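Local coordinates for protein DNA endonuclease I-CeuI (Chlamydomonas eugametos, PDB 2EX5) that cuts DNA as a homodimeric LAGLIDADG homing endonuclease, making a staggered cut near the insertion site of its own intron with the help of bound divalent metal ions, at residues G57-E60 with G61-L65; K187-Q191 with S192-F196; G195-N198 with L199-Q203. The protein carries 1 engineered substitution. One frame throughout, in Å; residues are numbered along the deposited sequence.

Contact 1. Residues G57-E60 with G61-L65. With CA (calcium ion), chain E; nucleotides of chain B.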
loop_
_atom_site.group_PDB
_atom_site.type_symbol
_atom_site.label_atom_id
_atom_site.label_comp_id
_atom_site.label_asym_id
_atom_site.label_seq_id
_atom_site.Cartn_x
_atom_site.Cartn_y
_atom_site.Cartn_z
ATOM N N GLY C 57 4.326 8.652 1.020
ATOM C CA GLY C 57 3.675 7.626 1.857
ATOM C C GLY C 57 3.048 6.583 0.973
ATOM O O GLY C 57 3.077 5.360 1.227
ATOM N N PHE C 58 2.496 7.024 -0.137
ATOM C CA PHE C 58 1.831 6.068 -1.030
ATOM C C PHE C 58 2.846 5.034 -1.612
ATOM O O PHE C 58 2.521 3.888 -1.786
ATOM C CB PHE C 58 1.248 6.885 -2.153
ATOM C CG PHE C 58 0.511 6.093 -3.127
ATOM C CD1 PHE C 58 -0.731 5.611 -2.817
ATOM C CD2 PHE C 58 1.038 5.837 -4.378
ATOM C CE1 PHE C 58 -1.424 4.925 -3.732
ATOM C CE2 PHE C 58 0.349 5.082 -5.272
ATOM C CZ PHE C 58 -0.862 4.634 -4.927
ATOM N N LEU C 59 4.029 5.528 -1.994
ATOM C CA LEU C 59 5.044 4.764 -2.620
ATOM C C LEU C 59 5.713 3.791 -1.640
ATOM O O LEU C 59 6.145 2.681 -2.066
ATOM C CB LEU C 59 6.128 5.706 -3.164
ATOM C CG LEU C 59 5.904 6.665 -4.348
ATOM C CD1 LEU C 59 7.333 7.184 -4.755
ATOM C CD2 LEU C 59 5.182 5.936 -5.465
ATOM N N GLU C 60 5.853 4.218 -0.381
ATOM C CA GLU C 60 6.261 3.321 0.700
ATOM C C GLU C 60 5.323 2.113 0.749
ATOM O O GLU C 60 5.759 1.034 0.975
ATOM C CB GLU C 60 6.341 4.042 2.045
ATOM C CG GLU C 60 6.573 3.230 3.271
ATOM C CD GLU C 60 8.027 2.942 3.511
ATOM O OE1 GLU C 60 8.284 2.223 4.539
ATOM O OE2 GLU C 60 8.881 3.390 2.657
ATOM N N GLY C 61 4.040 2.372 0.471
ATOM C CA GLY C 61 2.990 1.404 0.371
ATOM C C GLY C 61 2.939 0.549 -0.876
ATOM O O GLY C 61 2.733 -0.633 -0.724
ATOM N N GLU C 62 3.068 1.119 -2.085
ATOM C CA GLU C 62 2.564 0.488 -3.298
ATOM C C GLU C 62 3.642 0.358 -4.413
ATOM O O GLU C 62 3.376 -0.181 -5.491
ATOM C CB GLU C 62 1.401 1.330 -3.857
ATOM C CG GLU C 62 0.229 1.660 -2.919
ATOM C CD GLU C 62 -0.764 0.563 -2.842
ATOM O OE1 GLU C 62 -0.310 -0.565 -2.693
ATOM O OE2 GLU C 62 -1.996 0.780 -2.967
ATOM N N ALA C 63 4.800 0.974 -4.188
ATOM C CA ALA C 63 5.873 1.093 -5.197
ATOM C C ALA C 63 6.927 0.027 -4.892
ATOM O O ALA C 63 6.970 -0.542 -3.803
ATOM C CB ALA C 63 6.504 2.477 -5.086
ATOM N N SER C 64 7.798 -0.231 -5.854
ATOM C CA SER C 64 8.714 -1.287 -5.742
ATOM C C SER C 64 9.865 -0.824 -6.519
ATOM O O SER C 64 9.701 -0.375 -7.626
ATOM C CB SER C 64 8.156 -2.552 -6.361
ATOM O OG SER C 64 9.204 -3.506 -6.310
ATOM N N LEU C 65 11.048 -0.904 -5.921
ATOM C CA LEU C 65 12.276 -0.740 -6.623
ATOM C C LEU C 65 12.901 -2.119 -6.722
ATOM O O LEU C 65 13.254 -2.747 -5.665
ATOM C CB LEU C 65 13.220 0.187 -5.783
ATOM C CG LEU C 65 12.874 1.697 -5.767
ATOM C CD1 LEU C 65 13.613 2.354 -4.598
ATOM C CD2 LEU C 65 13.262 2.364 -7.050
HETATM CA CA CA E . -0.232 -1.824 -0.670
ATOM P P DG B 16 1.554 -4.063 -2.174
ATOM O OP1 DG B 16 1.970 -5.462 -2.120
ATOM O OP2 DG B 16 1.337 -3.385 -0.872
ATOM O "O5'" DG B 16 2.476 -3.192 -3.185
ATOM C "C5'" DG B 16 3.866 -3.132 -3.372
ATOM C "C4'" DG B 16 4.473 -4.563 -3.587
ATOM O "O4'" DG B 16 3.829 -5.541 -4.473
ATOM C "C3'" DG B 16 5.841 -4.535 -4.115
ATOM O "O3'" DG B 16 6.556 -5.352 -3.046
ATOM C "C2'" DG B 16 5.699 -5.079 -5.546
ATOM C "C1'" DG B 16 4.675 -6.185 -5.383
ATOM N N9 DG B 16 3.924 -6.524 -6.656
ATOM C C8 DG B 16 3.279 -5.639 -7.513
ATOM N N7 DG B 16 2.786 -6.169 -8.580
ATOM C C5 DG B 16 3.074 -7.525 -8.428
ATOM C C6 DG B 16 2.730 -8.634 -9.233
ATOM O O6 DG B 16 2.104 -8.532 -10.318
ATOM N N1 DG B 16 3.237 -9.891 -8.774
ATOM C C2 DG B 16 3.994 -9.968 -7.597
ATOM N N2 DG B 16 4.456 -11.121 -7.077
ATOM N N3 DG B 16 4.199 -8.937 -6.837
ATOM C C4 DG B 16 3.753 -7.753 -7.291
ATOM P P DA B 17 8.071 -5.359 -3.172
ATOM O OP1 DA B 17 8.529 -5.861 -1.867
ATOM O OP2 DA B 17 8.582 -4.062 -3.715
ATOM O "O5'" DA B 17 8.421 -6.395 -4.365
ATOM C "C5'" DA B 17 8.160 -7.869 -4.193
ATOM C "C4'" DA B 17 8.685 -8.593 -5.432
ATOM O "O4'" DA B 17 7.697 -8.304 -6.487
ATOM C "C3'" DA B 17 9.973 -8.035 -5.963
ATOM O "O3'" DA B 17 10.821 -9.128 -6.174
ATOM C "C2'" DA B 17 9.526 -7.348 -7.314
ATOM C "C1'" DA B 17 8.304 -8.141 -7.710
ATOM N N9 DA B 17 7.394 -7.598 -8.766
ATOM C C8 DA B 17 7.074 -6.266 -9.103
ATOM N N7 DA B 17 6.239 -6.178 -10.096
ATOM C C5 DA B 17 6.010 -7.518 -10.500
ATOM C C6 DA B 17 5.240 -8.146 -11.529
ATOM N N6 DA B 17 4.506 -7.524 -12.462
ATOM N N1 DA B 17 5.245 -9.507 -11.598
ATOM C C2 DA B 17 5.990 -10.218 -10.708
ATOM N N3 DA B 17 6.733 -9.760 -9.665
ATOM C C4 DA B 17 6.708 -8.387 -9.647
ATOM P P DG B 15 -4.538 -2.218 -5.191
ATOM O OP1 DG B 15 -4.214 -1.818 -3.759
ATOM O OP2 DG B 15 -5.351 -1.318 -6.047
ATOM O "O5'" DG B 15 -3.028 -2.228 -5.777
ATOM C "C5'" DG B 15 -2.033 -3.201 -5.845
ATOM C "C4'" DG B 15 -1.530 -3.793 -4.556
ATOM O "O4'" DG B 15 -1.776 -5.125 -5.000
ATOM C "C3'" DG B 15 -0.013 -3.620 -4.308
ATOM O "O3'" DG B 15 0.130 -3.950 -2.965
ATOM C "C2'" DG B 15 0.551 -4.547 -5.316
ATOM C "C1'" DG B 15 -0.512 -5.651 -5.220
ATOM N N9 DG B 15 -0.662 -6.590 -6.308
ATOM C C8 DG B 15 -1.351 -6.400 -7.491
ATOM N N7 DG B 15 -1.310 -7.413 -8.280
ATOM C C5 DG B 15 -0.567 -8.366 -7.533
ATOM C C6 DG B 15 -0.240 -9.655 -7.877
ATOM O O6 DG B 15 -0.607 -10.162 -8.904
ATOM N N1 DG B 15 0.499 -10.394 -6.966
ATOM C C2 DG B 15 0.880 -9.846 -5.780
ATOM N N2 DG B 15 1.534 -10.697 -5.003
ATOM N N3 DG B 15 0.571 -8.591 -5.366
ATOM C C4 DG B 15 -0.158 -7.902 -6.319
#

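Contact 2. Residues K187-Q191 with S192-F196. With nucleotides of chain A; nucleotides of chain B.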
loop_
_atom_site.group_PDB
_atom_site.type_symbol
_atom_site.label_atom_id
_atom_site.label_comp_id
_atom_site.label_asym_id
_atom_site.label_seq_id
_atom_site.Cartn_x
_atom_site.Cartn_y
_atom_site.Cartn_z
ATOM N N LYS C 187 13.488 -10.710 -3.476
ATOM C CA LYS C 187 12.323 -10.934 -2.613
ATOM C C LYS C 187 11.576 -12.205 -3.031
ATOM O O LYS C 187 10.708 -12.717 -2.272
ATOM C CB LYS C 187 11.355 -9.798 -2.877
ATOM C CG LYS C 187 11.002 -8.946 -1.758
ATOM C CD LYS C 187 12.082 -8.143 -1.307
ATOM C CE LYS C 187 12.107 -8.239 0.159
ATOM N NZ LYS C 187 10.771 -8.531 0.665
ATOM N N GLN C 188 11.893 -12.707 -4.221
ATOM C CA GLN C 188 11.217 -13.940 -4.778
ATOM C C GLN C 188 12.167 -15.144 -5.065
ATOM O O GLN C 188 11.858 -15.949 -5.917
ATOM C CB GLN C 188 10.486 -13.594 -6.102
ATOM C CG GLN C 188 9.440 -12.559 -5.920
ATOM C CD GLN C 188 8.885 -12.055 -7.214
ATOM O OE1 GLN C 188 7.782 -11.563 -7.236
ATOM N NE2 GLN C 188 9.592 -12.269 -8.306
ATOM N N GLN C 189 13.330 -15.213 -4.439
ATOM C CA GLN C 189 14.189 -16.420 -4.507
ATOM C C GLN C 189 13.389 -17.686 -4.227
ATOM O O GLN C 189 12.581 -17.723 -3.256
ATOM C CB GLN C 189 15.358 -16.312 -3.546
ATOM C CG GLN C 189 16.449 -17.477 -3.603
ATOM C CD GLN C 189 17.790 -17.022 -2.986
ATOM O OE1 GLN C 189 18.872 -17.645 -3.176
ATOM N NE2 GLN C 189 17.742 -15.916 -2.292
ATOM N N GLY C 190 13.562 -18.709 -5.094
ATOM C CA GLY C 190 12.741 -19.949 -4.999
ATOM C C GLY C 190 11.399 -19.968 -5.739
ATOM O O GLY C 190 10.692 -21.020 -5.793
ATOM N N GLN C 191 11.016 -18.828 -6.352
ATOM C CA GLN C 191 9.809 -18.796 -7.206
ATOM C C GLN C 191 10.137 -19.595 -8.438
ATOM O O GLN C 191 11.237 -19.620 -8.875
ATOM C CB GLN C 191 9.473 -17.354 -7.621
ATOM C CG GLN C 191 7.999 -17.108 -7.920
ATOM C CD GLN C 191 7.576 -15.630 -7.688
ATOM O OE1 GLN C 191 7.423 -14.820 -8.662
ATOM N NE2 GLN C 191 7.386 -15.270 -6.403
ATOM N N SER C 192 9.126 -20.199 -9.023
ATOM C CA SER C 192 9.274 -21.149 -10.106
ATOM C C SER C 192 9.813 -20.520 -11.340
ATOM O O SER C 192 10.574 -21.164 -12.085
ATOM C CB SER C 192 7.925 -21.882 -10.399
ATOM O OG SER C 192 6.732 -21.065 -10.421
ATOM N N ASN C 193 9.442 -19.243 -11.560
ATOM C CA ASN C 193 9.978 -18.442 -12.716
ATOM C C ASN C 193 11.397 -17.792 -12.593
ATOM O O ASN C 193 11.887 -17.154 -13.552
ATOM C CB ASN C 193 8.934 -17.436 -13.270
ATOM C CG ASN C 193 8.662 -16.236 -12.328
ATOM O OD1 ASN C 193 8.237 -15.124 -12.783
ATOM N ND2 ASN C 193 8.887 -16.443 -11.016
ATOM N N GLU C 194 12.067 -17.979 -11.455
ATOM C CA GLU C 194 13.287 -17.257 -11.148
ATOM C C GLU C 194 14.313 -17.535 -12.222
ATOM O O GLU C 194 14.310 -18.614 -12.806
ATOM C CB GLU C 194 13.818 -17.641 -9.756
ATOM C CG GLU C 194 14.337 -19.136 -9.690
ATOM C CD GLU C 194 14.723 -19.490 -8.267
ATOM O OE1 GLU C 194 14.926 -18.553 -7.443
ATOM O OE2 GLU C 194 14.748 -20.705 -7.944
ATOM N N GLY C 195 15.132 -16.521 -12.560
ATOM C CA GLY C 195 16.093 -16.686 -13.609
ATOM C C GLY C 195 17.309 -17.480 -13.038
ATOM O O GLY C 195 17.850 -18.309 -13.771
ATOM N N PHE C 196 17.763 -17.155 -11.797
ATOM C CA PHE C 196 18.814 -17.933 -11.043
ATOM C C PHE C 196 18.403 -18.379 -9.636
ATOM O O PHE C 196 17.829 -17.575 -8.822
ATOM C CB PHE C 196 20.214 -17.289 -11.044
ATOM C CG PHE C 196 20.730 -17.033 -12.442
ATOM C CD1 PHE C 196 20.407 -15.831 -13.131
ATOM C CD2 PHE C 196 21.484 -18.004 -13.119
ATOM C CE1 PHE C 196 20.821 -15.607 -14.398
ATOM C CE2 PHE C 196 21.921 -17.794 -14.448
ATOM C CZ PHE C 196 21.583 -16.581 -15.115
ATOM P P DC A 11 3.794 -18.705 -14.320
ATOM O OP1 DC A 11 4.662 -19.898 -14.436
ATOM O OP2 DC A 11 2.318 -18.557 -14.239
ATOM O "O5'" DC A 11 4.175 -18.122 -12.871
ATOM C "C5'" DC A 11 5.489 -18.220 -12.227
ATOM C "C4'" DC A 11 5.384 -17.425 -10.903
ATOM O "O4'" DC A 11 4.852 -16.078 -11.075
ATOM C "C3'" DC A 11 4.497 -18.092 -9.865
ATOM O "O3'" DC A 11 5.411 -18.384 -8.848
ATOM C "C2'" DC A 11 3.402 -17.038 -9.537
ATOM C "C1'" DC A 11 4.088 -15.726 -9.927
ATOM N N1 DC A 11 3.294 -14.453 -10.275
ATOM C C2 DC A 11 3.623 -13.210 -9.641
ATOM O O2 DC A 11 4.570 -13.179 -8.744
ATOM N N3 DC A 11 2.889 -12.088 -10.095
ATOM C C4 DC A 11 1.915 -12.189 -11.053
ATOM N N4 DC A 11 1.247 -11.090 -11.444
ATOM C C5 DC A 11 1.606 -13.447 -11.715
ATOM C C6 DC A 11 2.324 -14.504 -11.288
ATOM P P DA B 17 8.071 -5.359 -3.172
ATOM O OP1 DA B 17 8.529 -5.861 -1.867
ATOM O OP2 DA B 17 8.582 -4.062 -3.715
ATOM O "O5'" DA B 17 8.421 -6.395 -4.365
ATOM C "C5'" DA B 17 8.160 -7.869 -4.193
ATOM C "C4'" DA B 17 8.685 -8.593 -5.432
ATOM O "O4'" DA B 17 7.697 -8.304 -6.487
ATOM C "C3'" DA B 17 9.973 -8.035 -5.963
ATOM O "O3'" DA B 17 10.821 -9.128 -6.174
ATOM C "C2'" DA B 17 9.526 -7.348 -7.314
ATOM C "C1'" DA B 17 8.304 -8.141 -7.710
ATOM N N9 DA B 17 7.394 -7.598 -8.766
ATOM C C8 DA B 17 7.074 -6.266 -9.103
ATOM N N7 DA B 17 6.239 -6.178 -10.096
ATOM C C5 DA B 17 6.010 -7.518 -10.500
ATOM C C6 DA B 17 5.240 -8.146 -11.529
ATOM N N6 DA B 17 4.506 -7.524 -12.462
ATOM N N1 DA B 17 5.245 -9.507 -11.598
ATOM C C2 DA B 17 5.990 -10.218 -10.708
ATOM N N3 DA B 17 6.733 -9.760 -9.665
ATOM C C4 DA B 17 6.708 -8.387 -9.647
ATOM P P DC B 18 12.376 -9.045 -6.497
ATOM O OP1 DC B 18 12.940 -10.367 -6.187
ATOM O OP2 DC B 18 12.856 -7.879 -5.748
ATOM O "O5'" DC B 18 12.679 -8.591 -7.992
ATOM C "C5'" DC B 18 12.988 -9.340 -9.220
ATOM C "C4'" DC B 18 11.899 -10.336 -9.632
ATOM O "O4'" DC B 18 10.650 -9.643 -9.821
ATOM C "C3'" DC B 18 12.113 -11.022 -10.976
ATOM O "O3'" DC B 18 12.856 -12.216 -10.740
ATOM C "C2'" DC B 18 10.708 -11.304 -11.564
ATOM C "C1'" DC B 18 9.951 -10.146 -10.947
ATOM N N1 DC B 18 9.480 -8.904 -11.788
ATOM C C2 DC B 18 8.536 -9.171 -12.758
ATOM O O2 DC B 18 8.316 -10.360 -12.863
ATOM N N3 DC B 18 7.954 -8.172 -13.531
ATOM C C4 DC B 18 8.310 -6.918 -13.269
ATOM N N4 DC B 18 7.738 -5.997 -14.052
ATOM C C5 DC B 18 9.297 -6.586 -12.283
ATOM C C6 DC B 18 9.884 -7.606 -11.551
#

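Contact 3. Residues G195-N198 with L199-Q203. With nucleotides of chain B.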
loop_
_atom_site.group_PDB
_atom_site.type_symbol
_atom_site.label_atom_id
_atom_site.label_comp_id
_atom_site.label_asym_id
_atom_site.label_seq_id
_atom_site.Cartn_x
_atom_site.Cartn_y
_atom_site.Cartn_z
ATOM N N GLY C 195 15.132 -16.521 -12.560
ATOM C CA GLY C 195 16.093 -16.686 -13.609
ATOM C C GLY C 195 17.309 -17.480 -13.038
ATOM O O GLY C 195 17.850 -18.309 -13.771
ATOM N N PHE C 196 17.763 -17.155 -11.797
ATOM C CA PHE C 196 18.814 -17.933 -11.043
ATOM C C PHE C 196 18.403 -18.379 -9.636
ATOM O O PHE C 196 17.829 -17.575 -8.822
ATOM C CB PHE C 196 20.214 -17.289 -11.044
ATOM C CG PHE C 196 20.730 -17.033 -12.442
ATOM C CD1 PHE C 196 20.407 -15.831 -13.131
ATOM C CD2 PHE C 196 21.484 -18.004 -13.119
ATOM C CE1 PHE C 196 20.821 -15.607 -14.398
ATOM C CE2 PHE C 196 21.921 -17.794 -14.448
ATOM C CZ PHE C 196 21.583 -16.581 -15.115
ATOM N N PRO C 197 18.694 -19.680 -9.319
ATOM C CA PRO C 197 18.377 -20.290 -8.021
ATOM C C PRO C 197 18.931 -19.494 -6.876
ATOM O O PRO C 197 18.308 -19.483 -5.827
ATOM C CB PRO C 197 19.192 -21.638 -8.035
ATOM C CG PRO C 197 19.532 -21.891 -9.353
ATOM C CD PRO C 197 19.366 -20.635 -10.206
ATOM N N ASN C 198 20.150 -18.983 -7.064
ATOM C CA ASN C 198 20.892 -18.406 -5.997
ATOM C C ASN C 198 22.044 -17.655 -6.522
ATOM O O ASN C 198 22.255 -17.639 -7.697
ATOM C CB ASN C 198 21.374 -19.444 -4.914
ATOM C CG ASN C 198 22.514 -20.418 -5.404
ATOM O OD1 ASN C 198 22.841 -20.536 -6.613
ATOM N ND2 ASN C 198 23.112 -21.131 -4.407
ATOM N N LEU C 199 22.798 -17.003 -5.644
ATOM C CA LEU C 199 23.952 -16.213 -6.063
ATOM C C LEU C 199 25.096 -16.966 -6.832
ATOM O O LEU C 199 25.670 -16.460 -7.868
ATOM C CB LEU C 199 24.457 -15.466 -4.802
ATOM C CG LEU C 199 25.720 -14.645 -5.025
ATOM C CD1 LEU C 199 25.508 -13.472 -6.092
ATOM C CD2 LEU C 199 26.358 -14.092 -3.869
ATOM N N GLU C 200 25.439 -18.177 -6.351
ATOM C CA GLU C 200 26.532 -18.964 -6.876
ATOM C C GLU C 200 26.300 -19.353 -8.316
ATOM O O GLU C 200 27.210 -19.273 -9.133
ATOM C CB GLU C 200 26.672 -20.274 -6.033
ATOM C CG GLU C 200 27.358 -20.185 -4.613
ATOM C CD GLU C 200 26.563 -19.412 -3.519
ATOM O OE1 GLU C 200 25.326 -19.138 -3.641
ATOM O OE2 GLU C 200 27.217 -19.054 -2.507
ATOM N N ALA C 201 25.115 -19.903 -8.586
ATOM C CA ALA C 201 24.681 -20.242 -9.876
ATOM C C ALA C 201 24.816 -19.079 -10.892
ATOM O O ALA C 201 25.120 -19.334 -12.073
ATOM C CB ALA C 201 23.236 -20.731 -9.796
ATOM N N ALA C 202 24.618 -17.835 -10.444
ATOM C CA ALA C 202 24.650 -16.644 -11.335
ATOM C C ALA C 202 26.081 -16.211 -11.610
ATOM O O ALA C 202 26.457 -15.886 -12.782
ATOM C CB ALA C 202 23.823 -15.481 -10.755
ATOM N N GLN C 203 26.894 -16.181 -10.549
ATOM C CA GLN C 203 28.318 -16.049 -10.743
ATOM C C GLN C 203 28.936 -17.173 -11.632
ATOM O O GLN C 203 29.845 -16.861 -12.375
ATOM C CB GLN C 203 29.017 -15.994 -9.385
ATOM C CG GLN C 203 28.590 -14.840 -8.478
ATOM C CD GLN C 203 28.963 -15.048 -7.020
ATOM O OE1 GLN C 203 28.840 -16.147 -6.470
ATOM N NE2 GLN C 203 29.407 -14.008 -6.401
ATOM P P DC B 19 13.820 -12.808 -11.862
ATOM O OP1 DC B 19 14.277 -14.100 -11.260
ATOM O OP2 DC B 19 14.964 -11.826 -12.029
ATOM O "O5'" DC B 19 13.056 -13.054 -13.199
ATOM C "C5'" DC B 19 11.892 -13.848 -13.199
ATOM C "C4'" DC B 19 11.568 -14.135 -14.668
ATOM O "O4'" DC B 19 10.776 -13.018 -15.162
ATOM C "C3'" DC B 19 12.765 -14.191 -15.592
ATOM O "O3'" DC B 19 12.518 -15.387 -16.363
ATOM C "C2'" DC B 19 12.708 -12.869 -16.416
ATOM C "C1'" DC B 19 11.221 -12.466 -16.361
ATOM N N1 DC B 19 10.907 -10.946 -16.218
ATOM C C2 DC B 19 10.066 -10.368 -17.133
ATOM O O2 DC B 19 9.635 -11.077 -18.078
ATOM N N3 DC B 19 9.813 -9.023 -17.042
ATOM C C4 DC B 19 10.333 -8.247 -16.113
ATOM N N4 DC B 19 9.967 -6.946 -16.122
ATOM C C5 DC B 19 11.190 -8.819 -15.145
ATOM C C6 DC B 19 11.451 -10.140 -15.254
#

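Contact 1. Residues G57-E60 with G61-L65
The C-terminal end of the LAGLIDADG helix carries the metal-binding acid of this endonuclease, and Phe-58 and Glu-62, one turn apart, meet just there. CG of Glu-62 lies over one face of the Phe-58 ring, offset toward its rim, in a CH-pi contact 3.7 Å from CE1 of Phe-58. The carboxylate stands steeply to the ring, planes 76° apart. Because the Glu-62 chain bends at chi2 (-83°), its acid turns toward the DNA while the methylenes stay on the ring. OE1 of Glu-62 binds the calcium ion at 2.4 Å, and OP2 of DG16 of chain B holds the same ion at 2.2 Å. Glu-62 of the second subunit and another phosphate also bind this metal, so the site straddles the dimer interface.

Backbone bonds finish the helix: Gly-61 N to Gly-57 O at 3.2 Å and Ala-63 N to Leu-59 O at 3.0 Å. CD2 of Leu-59 rests against CB of Ala-63 at 3.7 Å. Just beyond, Ser-64 OG donates to OP2 of DA17 of chain B at 2.7 Å. Helix 49-62 passes without a loop into strand 63-71 here; Leu-59 packs on helix 126-141, Phe-58 reaches Val-87 of strand 79-90 and Val-96 of helix 94-104, and Glu-60 hydrogen-bonds Ser-145 and Ser-146 ahead of helix 147-164.

Contact 2. Residues K187-Q191 with S192-F196
Two consecutive beta turns fold the chain back on itself, a type II turn from Gln-188 to Gln-191 and a type I turn from Gln-191 to Glu-194, the second closed by Glu-194 N donating to Gln-191 O at 3.2 Å. The side chain of Glu-194 ties the turns together: OE1 of Glu-194 accepts from Gly-190 N at 2.7 Å, met from above the carboxylate plane. CG of Glu-194 sits between the backbone N and the carbonyl carbon (chi1 68°), and the extended chain beyond passes over Gln-191 O toward the first turn. Arg-186 forms a salt bridge to that same OE1, which would partly balance the acid's charge so close to the DNA phosphates. Gly-190 has a positive phi (88°), at which a CB would be jammed against the preceding carbonyl O.

This loop between helices 171-185 and 199-206 belongs to the DNA-interacting region of the endonuclease and reaches both strands of the duplex. On chain B, Lys-187 N makes a nearly straight bond of 2.8 Å to OP1 of DC18, and Gln-188 N reaches the same oxygen. Facing chain A, the side chains of Gln-191 and Asn-193 run side by side with amide planes 11° apart. ND2 of Asn-193 donates to OE1 of Gln-191 at 3.2 Å, in the carbonyl plane and on a lone pair. Ser-192 OG adds a weak bond to O3' of DC11 of chain A.

Contact 3. Residues G195-N198 with L199-Q203
Asn-198 turns its side chain back over the first turn of the helix that it caps, toward Ala-201. CB leads off beside the peptide to Leu-199, and CG, held between the backbone N and the carbonyl carbon (chi1 71°), is carried over the first turn. From there OD1 of Asn-198 accepts from Ala-201 N at 3.1 Å, an N-cap bond that is nearly straight at the hydrogen (165°), although the donor stands 35° out of the carbonyl plane. The same OD1 also lies against the methyl of Ala-201. On the other branch, ND2 of Asn-198 comes near OE1 of Glu-200, but the angle is too poor for a hydrogen bond; the two side chains cross at about a right angle.

Replacing Asn-198 with an alanine would probably leave Ala-201 N without its capping acceptor and take away the amide that lies against the methyl of Ala-201.

Beside the cap, CB of Ala-202 sits over one face of the Phe-196 ring, 3.8 Å from CG of Phe-196, in a CH-pi contact. CD of Pro-197 touches CB of Ala-201 at 3.9 Å. Trp-182 of helix 171-185 packs on both Phe-196 and Ala-202, while Gly-195 N bonds OP1 of DC19 of chain B at 2.9 Å. One capping bond and a small apolar patch thus join the loop that contacts the DNA backbone to the first turn of the helix, the side-chain carbonyl standing in for the acceptor that a first-turn N-H lacks.

Overall arrangement
Contact 1 lies where the LAGLIDADG helix delivers its acid to the metal, whereas contacts 2 and 3 follow one another near the C-terminus and share Gly-195 and Phe-196. The centres of contacts 2 and 3 are 10 Å apart; that of contact 1 is 22 Å from contact 2 and 27 Å from contact 3. Contact 1 does not touch contact 2, the nearest atoms being about 7 Å apart, yet bound DNA bridges them: consecutive nucleotides of chain B run from the metal site at contact 1 along contact 2 to the start of contact 3. The side chain of Phe-196 is about 11 Å from that of Asp-82, which belongs to the second magnesium site.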